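Local coordinates for glideosome-associated protein 50 (Plasmodium falciparum 3D7, PDB 3TGH) that forms part of the glideosome used in gliding motility and host cell invasion, and may fix that complex to the parasite's inner membrane complex, at residues I38-S43 with M74-V79; Y126-F131 with F154-T159. All coordinates share one frame; numbering follows the deposited sequence.

Contact 1. Residues I38-S43 with M74-V79; sequences IVSPGS and MPFFTV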
loop_
_atom_site.group_PDB
_atom_site.type_symbol
_atom_site.label_atom_id
_atom_site.label_comp_id
_atom_site.label_asym_id
_atom_site.label_seq_id
_atom_site.Cartn_x
_atom_site.Cartn_y
_atom_site.Cartn_z
ATOM N N ILE A 38 -2.322 8.074 4.419
ATOM C CA ILE A 38 -2.054 7.655 3.050
ATOM C C ILE A 38 -1.227 6.380 3.098
ATOM O O ILE A 38 -0.338 6.234 3.945
ATOM C CB ILE A 38 -1.276 8.751 2.280
ATOM C CG1 ILE A 38 -2.060 10.072 2.264
ATOM C CG2 ILE A 38 -0.942 8.294 0.859
ATOM C CD1 ILE A 38 -1.167 11.304 2.070
ATOM N N VAL A 39 -1.512 5.450 2.189
ATOM C CA VAL A 39 -0.633 4.319 1.951
ATOM C C VAL A 39 -0.104 4.433 0.530
ATOM O O VAL A 39 -0.786 4.965 -0.353
ATOM C CB VAL A 39 -1.325 2.943 2.145
ATOM C CG1 VAL A 39 -1.899 2.807 3.559
ATOM C CG2 VAL A 39 -2.414 2.711 1.089
ATOM N N SER A 40 1.101 3.927 0.302
ATOM C CA SER A 40 1.720 4.015 -1.022
ATOM C C SER A 40 2.187 2.663 -1.542
ATOM O O SER A 40 3.253 2.195 -1.151
ATOM C CB SER A 40 2.889 4.995 -0.985
ATOM O OG SER A 40 3.479 5.127 -2.269
ATOM N N PRO A 41 1.375 2.020 -2.405
ATOM C CA PRO A 41 1.812 0.803 -3.057
ATOM C C PRO A 41 2.786 1.122 -4.184
ATOM O O PRO A 41 3.134 2.281 -4.409
ATOM C CB PRO A 41 0.503 0.210 -3.583
ATOM C CG PRO A 41 -0.311 1.388 -3.924
ATOM C CD PRO A 41 0.028 2.419 -2.869
ATOM N N GLY A 42 3.247 0.095 -4.874
ATOM C CA GLY A 42 4.175 0.284 -5.979
ATOM C C GLY A 42 5.520 0.804 -5.524
ATOM O O GLY A 42 5.918 0.611 -4.374
ATOM N N SER A 43 6.220 1.470 -6.430
ATOM C CA SER A 43 7.468 2.152 -6.098
ATOM C C SER A 43 7.177 3.566 -5.596
ATOM O O SER A 43 6.075 4.093 -5.775
ATOM C CB SER A 43 8.390 2.221 -7.318
ATOM O OG SER A 43 8.864 0.932 -7.677
ATOM N N MET A 74 -0.103 14.190 7.681
ATOM C CA MET A 74 -0.652 12.921 8.132
ATOM C C MET A 74 0.341 11.820 7.750
ATOM O O MET A 74 1.251 12.064 6.955
ATOM C CB MET A 74 -1.997 12.669 7.448
ATOM C CG MET A 74 -1.918 12.569 5.923
ATOM S SD MET A 74 -3.543 12.422 5.157
ATOM C CE MET A 74 -4.205 14.063 5.493
ATOM N N PRO A 75 0.181 10.610 8.308
ATOM C CA PRO A 75 1.096 9.524 7.959
ATOM C C PRO A 75 1.047 9.164 6.486
ATOM O O PRO A 75 -0.022 9.195 5.887
ATOM C CB PRO A 75 0.583 8.349 8.801
ATOM C CG PRO A 75 -0.110 8.991 9.939
ATOM C CD PRO A 75 -0.765 10.200 9.357
ATOM N N PHE A 76 2.218 8.852 5.936
ATOM C CA PHE A 76 2.402 8.365 4.571
ATOM C C PHE A 76 3.132 7.024 4.707
ATOM O O PHE A 76 4.374 6.984 4.786
ATOM C CB PHE A 76 3.230 9.386 3.788
ATOM C CG PHE A 76 3.358 9.087 2.316
ATOM C CD1 PHE A 76 2.431 9.584 1.410
ATOM C CD2 PHE A 76 4.442 8.377 1.834
ATOM C CE1 PHE A 76 2.561 9.332 0.049
ATOM C CE2 PHE A 76 4.573 8.117 0.468
ATOM C CZ PHE A 76 3.627 8.593 -0.415
ATOM N N PHE A 77 2.356 5.942 4.802
ATOM C CA PHE A 77 2.881 4.600 5.040
ATOM C C PHE A 77 3.293 4.057 3.688
ATOM O O PHE A 77 2.436 3.827 2.823
ATOM C CB PHE A 77 1.823 3.660 5.623
ATOM C CG PHE A 77 1.343 4.039 7.000
ATOM C CD1 PHE A 77 2.128 3.795 8.113
ATOM C CD2 PHE A 77 0.085 4.590 7.179
ATOM C CE1 PHE A 77 1.678 4.138 9.384
ATOM C CE2 PHE A 77 -0.367 4.935 8.443
ATOM C CZ PHE A 77 0.429 4.707 9.543
ATOM N N THR A 78 4.586 3.858 3.497
ATOM C CA THR A 78 5.064 3.436 2.198
ATOM C C THR A 78 5.891 2.158 2.241
ATOM O O THR A 78 6.256 1.660 3.301
ATOM C CB THR A 78 5.818 4.577 1.491
ATOM O OG1 THR A 78 6.017 4.205 0.121
ATOM C CG2 THR A 78 7.153 4.859 2.152
ATOM N N VAL A 79 6.102 1.592 1.054
ATOM C CA VAL A 79 6.986 0.460 0.851
ATOM C C VAL A 79 7.827 0.753 -0.385
ATOM O O VAL A 79 7.529 1.672 -1.147
ATOM C CB VAL A 79 6.210 -0.848 0.575
ATOM C CG1 VAL A 79 5.427 -1.282 1.801
ATOM C CG2 VAL A 79 5.277 -0.679 -0.629
#

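Contact 2. Residues Y126-F131 with F154-T159; sequences YWYHYF and FIFIDT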
loop_
_atom_site.group_PDB
_atom_site.type_symbol
_atom_site.label_atom_id
_atom_site.label_comp_id
_atom_site.label_asym_id
_atom_site.label_seq_id
_atom_site.Cartn_x
_atom_site.Cartn_y
_atom_site.Cartn_z
ATOM N N TYR A 126 11.535 -2.537 5.615
ATOM C CA TYR A 126 11.072 -2.844 4.260
ATOM C C TYR A 126 9.715 -3.562 4.276
ATOM O O TYR A 126 8.956 -3.459 3.315
ATOM C CB TYR A 126 12.132 -3.658 3.515
ATOM C CG TYR A 126 13.456 -2.928 3.404
ATOM C CD1 TYR A 126 13.576 -1.789 2.610
ATOM C CD2 TYR A 126 14.565 -3.330 4.148
ATOM C CE1 TYR A 126 14.771 -1.087 2.529
ATOM C CE2 TYR A 126 15.777 -2.626 4.070
ATOM C CZ TYR A 126 15.868 -1.511 3.254
ATOM O OH TYR A 126 17.045 -0.800 3.158
ATOM N N TRP A 127 9.430 -4.272 5.370
ATOM C CA TRP A 127 8.127 -4.856 5.640
ATOM C C TRP A 127 7.762 -4.553 7.095
ATOM O O TRP A 127 8.640 -4.511 7.969
ATOM C CB TRP A 127 8.110 -6.370 5.381
ATOM C CG TRP A 127 9.009 -7.163 6.285
ATOM C CD1 TRP A 127 8.662 -7.813 7.425
ATOM C CD2 TRP A 127 10.411 -7.370 6.110
ATOM N NE1 TRP A 127 9.770 -8.423 7.978
ATOM C CE2 TRP A 127 10.857 -8.158 7.186
ATOM C CE3 TRP A 127 11.337 -6.968 5.135
ATOM C CZ2 TRP A 127 12.192 -8.543 7.328
ATOM C CZ3 TRP A 127 12.661 -7.346 5.274
ATOM C CH2 TRP A 127 13.078 -8.129 6.362
ATOM N N TYR A 128 6.477 -4.343 7.351
ATOM C CA TYR A 128 6.005 -3.948 8.688
ATOM C C TYR A 128 4.474 -4.014 8.757
ATOM O O TYR A 128 3.815 -4.495 7.825
ATOM C CB TYR A 128 6.533 -2.541 9.065
ATOM C CG TYR A 128 6.056 -1.403 8.172
ATOM C CD1 TYR A 128 6.677 -1.141 6.957
ATOM C CD2 TYR A 128 4.998 -0.571 8.565
ATOM C CE1 TYR A 128 6.246 -0.126 6.131
ATOM C CE2 TYR A 128 4.563 0.471 7.753
ATOM C CZ TYR A 128 5.184 0.677 6.523
ATOM O OH TYR A 128 4.769 1.705 5.713
ATOM N N HIS A 129 3.905 -3.568 9.871
ATOM C CA HIS A 129 2.450 -3.578 10.045
ATOM C C HIS A 129 2.009 -2.367 10.830
ATOM O O HIS A 129 2.816 -1.742 11.520
ATOM C CB HIS A 129 2.005 -4.844 10.774
ATOM C CG HIS A 129 2.782 -5.106 12.022
ATOM N ND1 HIS A 129 3.858 -5.964 12.058
ATOM C CD2 HIS A 129 2.688 -4.568 13.263
ATOM C CE1 HIS A 129 4.364 -5.981 13.277
ATOM N NE2 HIS A 129 3.670 -5.146 14.030
ATOM N N TYR A 130 0.722 -2.059 10.714
ATOM C CA TYR A 130 0.077 -0.973 11.440
ATOM C C TYR A 130 -1.328 -1.457 11.792
ATOM O O TYR A 130 -2.142 -1.737 10.916
ATOM C CB TYR A 130 0.027 0.284 10.569
ATOM C CG TYR A 130 -0.827 1.411 11.109
ATOM C CD1 TYR A 130 -0.532 2.013 12.326
ATOM C CD2 TYR A 130 -1.916 1.900 10.378
ATOM C CE1 TYR A 130 -1.313 3.060 12.822
ATOM C CE2 TYR A 130 -2.703 2.943 10.865
ATOM C CZ TYR A 130 -2.394 3.516 12.084
ATOM O OH TYR A 130 -3.168 4.550 12.559
ATOM N N PHE A 131 -1.590 -1.598 13.083
ATOM C CA PHE A 131 -2.893 -2.036 13.559
ATOM C C PHE A 131 -3.581 -0.833 14.160
ATOM O O PHE A 131 -2.975 -0.096 14.940
ATOM C CB PHE A 131 -2.743 -3.113 14.632
ATOM C CG PHE A 131 -2.490 -4.488 14.087
ATOM C CD1 PHE A 131 -1.285 -4.797 13.473
ATOM C CD2 PHE A 131 -3.445 -5.486 14.219
ATOM C CE1 PHE A 131 -1.051 -6.072 12.968
ATOM C CE2 PHE A 131 -3.212 -6.763 13.725
ATOM C CZ PHE A 131 -2.014 -7.057 13.105
ATOM N N PHE A 154 -3.229 -3.278 8.796
ATOM C CA PHE A 154 -2.528 -2.924 7.568
ATOM C C PHE A 154 -1.179 -3.617 7.592
ATOM O O PHE A 154 -0.388 -3.424 8.520
ATOM C CB PHE A 154 -2.364 -1.404 7.478
ATOM C CG PHE A 154 -3.653 -0.684 7.223
ATOM C CD1 PHE A 154 -4.500 -0.362 8.263
ATOM C CD2 PHE A 154 -4.036 -0.353 5.925
ATOM C CE1 PHE A 154 -5.705 0.298 8.020
ATOM C CE2 PHE A 154 -5.235 0.300 5.681
ATOM C CZ PHE A 154 -6.068 0.625 6.726
ATOM N N ILE A 155 -0.931 -4.460 6.592
ATOM C CA ILE A 155 0.307 -5.213 6.502
ATOM C C ILE A 155 1.058 -4.750 5.250
ATOM O O ILE A 155 0.505 -4.726 4.138
ATOM C CB ILE A 155 0.042 -6.720 6.479
ATOM C CG1 ILE A 155 -0.568 -7.150 7.827
ATOM C CG2 ILE A 155 1.338 -7.504 6.202
ATOM C CD1 ILE A 155 -1.264 -8.504 7.782
ATOM N N PHE A 156 2.302 -4.338 5.448
ATOM C CA PHE A 156 3.115 -3.777 4.371
ATOM C C PHE A 156 4.211 -4.758 4.011
ATOM O O PHE A 156 4.999 -5.170 4.867
ATOM C CB PHE A 156 3.697 -2.421 4.785
ATOM C CG PHE A 156 2.649 -1.389 5.075
ATOM C CD1 PHE A 156 2.062 -1.312 6.337
ATOM C CD2 PHE A 156 2.209 -0.521 4.078
ATOM C CE1 PHE A 156 1.062 -0.368 6.605
ATOM C CE2 PHE A 156 1.221 0.410 4.333
ATOM C CZ PHE A 156 0.632 0.478 5.605
ATOM N N ILE A 157 4.263 -5.137 2.736
ATOM C CA ILE A 157 5.229 -6.131 2.266
ATOM C C ILE A 157 6.165 -5.555 1.217
ATOM O O ILE A 157 5.814 -4.611 0.504
ATOM C CB ILE A 157 4.532 -7.404 1.697
ATOM C CG1 ILE A 157 3.611 -7.078 0.525
ATOM C CG2 ILE A 157 3.722 -8.099 2.779
ATOM C CD1 ILE A 157 3.017 -8.342 -0.152
ATOM N N ASP A 158 7.365 -6.125 1.153
ATOM C CA ASP A 158 8.307 -5.827 0.100
ATOM C C ASP A 158 8.323 -7.017 -0.837
ATOM O O ASP A 158 8.901 -8.060 -0.523
ATOM C CB ASP A 158 9.704 -5.563 0.637
ATOM C CG ASP A 158 10.622 -5.028 -0.439
ATOM O OD1 ASP A 158 10.775 -5.704 -1.470
ATOM O OD2 ASP A 158 11.146 -3.918 -0.285
ATOM N N THR A 159 7.690 -6.857 -1.990
ATOM C CA THR A 159 7.549 -7.971 -2.911
ATOM C C THR A 159 8.859 -8.371 -3.599
ATOM O O THR A 159 8.948 -9.481 -4.129
ATOM C CB THR A 159 6.435 -7.724 -3.947
ATOM O OG1 THR A 159 6.599 -6.446 -4.560
ATOM C CG2 THR A 159 5.064 -7.787 -3.286
HETATM O O HOH W 1 9.745 -2.017 1.253
#

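Contact 1. Residues I38-S43 with M74-V79
Phe76 and Phe77 are the flat groups, one on each side of the sheet, and both meet the neighbouring strand obliquely. The Phe76 ring meets Ile38 and Ser40: CG2 of Ile38 sits 3.7 Å from its CD1, and CB of Ser40 is 3.7 Å from its CZ. Its CG is anti to the backbone N (chi1 -173°), and from there the ring reaches both residues; Tyr61 meets it edge-to-face. On the opposite side CD2 of Phe77 lies 3.7 Å from O of Ile38, its CB comes within 4.3 Å of CG1 of Val39, and Tyr130 stacks on the ring. Met74 crosses Ile38 at about a right angle, bringing SD 4.0 Å from CG1 of Ile38; helix 17-32 touches both.

The backbones run parallel. Ile38 N donates to Pro75 O, Phe77 N to Ile38 O at 2.8 Å, and Ser40 N to Phe77 O with an N-H...O angle of 142°. CG2 of Val79 packs 3.6 Å from O of Ser40. The two strands belong to a beta-alpha-beta unit of the calcineurin-like phosphoesterase fold, with helix 56-62 in the connection.

Ser40 OG is bonded outside the pair, to Leu9 O and Trp12 NE1, and Thr78 OG1 to Asn44 OD1. The chemistry changes from apolar packing at Ile38 to buried, satisfied hydroxyls; further on, Gly42 lies about 5 Å from the side chain of metal-binding His233.

Contact 2. Residues Y126-F131 with F154-T159
Tyr128 and Phe156 come together through different first torsions: CG of Tyr128 lies between its backbone N and carbonyl carbon (chi1 63°), whereas CG of Phe156 is anti to the carbonyl carbon (chi1 -62°). Their rings meet as an offset stack, centroids 4.5 Å apart and planes within 10° of parallel. The displacement puts CE2 of Tyr128 3.4 Å from CD1 of Phe156 and brings CB of Phe156 over the tyrosine face, 3.8 Å from the ring centroid, as a CH-pi contact. Tyr128 OH reaches over the rim of the Phe156 ring and bonds to Thr78 O in the other sheet.

Tyr130 continues this face. Its CB meets the edge of the Phe156 ring at CE1, and its side chain lies beside that of Phe154, pointing the same way, with CD2 of Tyr130 4.0 Å from CD1 of Phe154.

The two strands form an antiparallel beta hairpin at the edge of the second sheet of the phosphoesterase fold. Tyr128 with Phe156 and Tyr130 with Phe154 are hydrogen-bonded pairs, each joined by two backbone bonds, of which Phe156 N to Tyr128 O is 2.8 Å and Tyr128 N to Phe156 O 3.0 Å; His129 with Ile155 is the non-hydrogen-bonded pair between them. Helix 169-189 packs on Ile155 on the other face, where Gln182 bonds His129 ND1.

Past the paired strands, a water donates to Tyr126 O at 2.6 Å and to Asp158 OD2 at 2.8 Å. The same carboxylate receives Trp85 NE1 at OD2 and the backbone N of Val161 at OD1.

From the N terminus, after strand 4-8 and helix 17-32, the chain lays down strand 37-40, passes through helix 56-62 and returns at 75-78, where contact 1 closes its loop. It then adds strand 120-122 to that sheet before entering 128-136, the first arm of the hairpin that contact 2 closes with 148-156. The two loops follow in series, without nesting or crossing. Each contact belongs to a different mixed sheet, and the sheets pack against each other here: Phe77 CB is 3.4 Å from Phe156 CZ, and Val79 CG1 is 3.6 Å from Ile157 O. Together they tie a beta-alpha-beta unit in one sheet to an edge hairpin of the other.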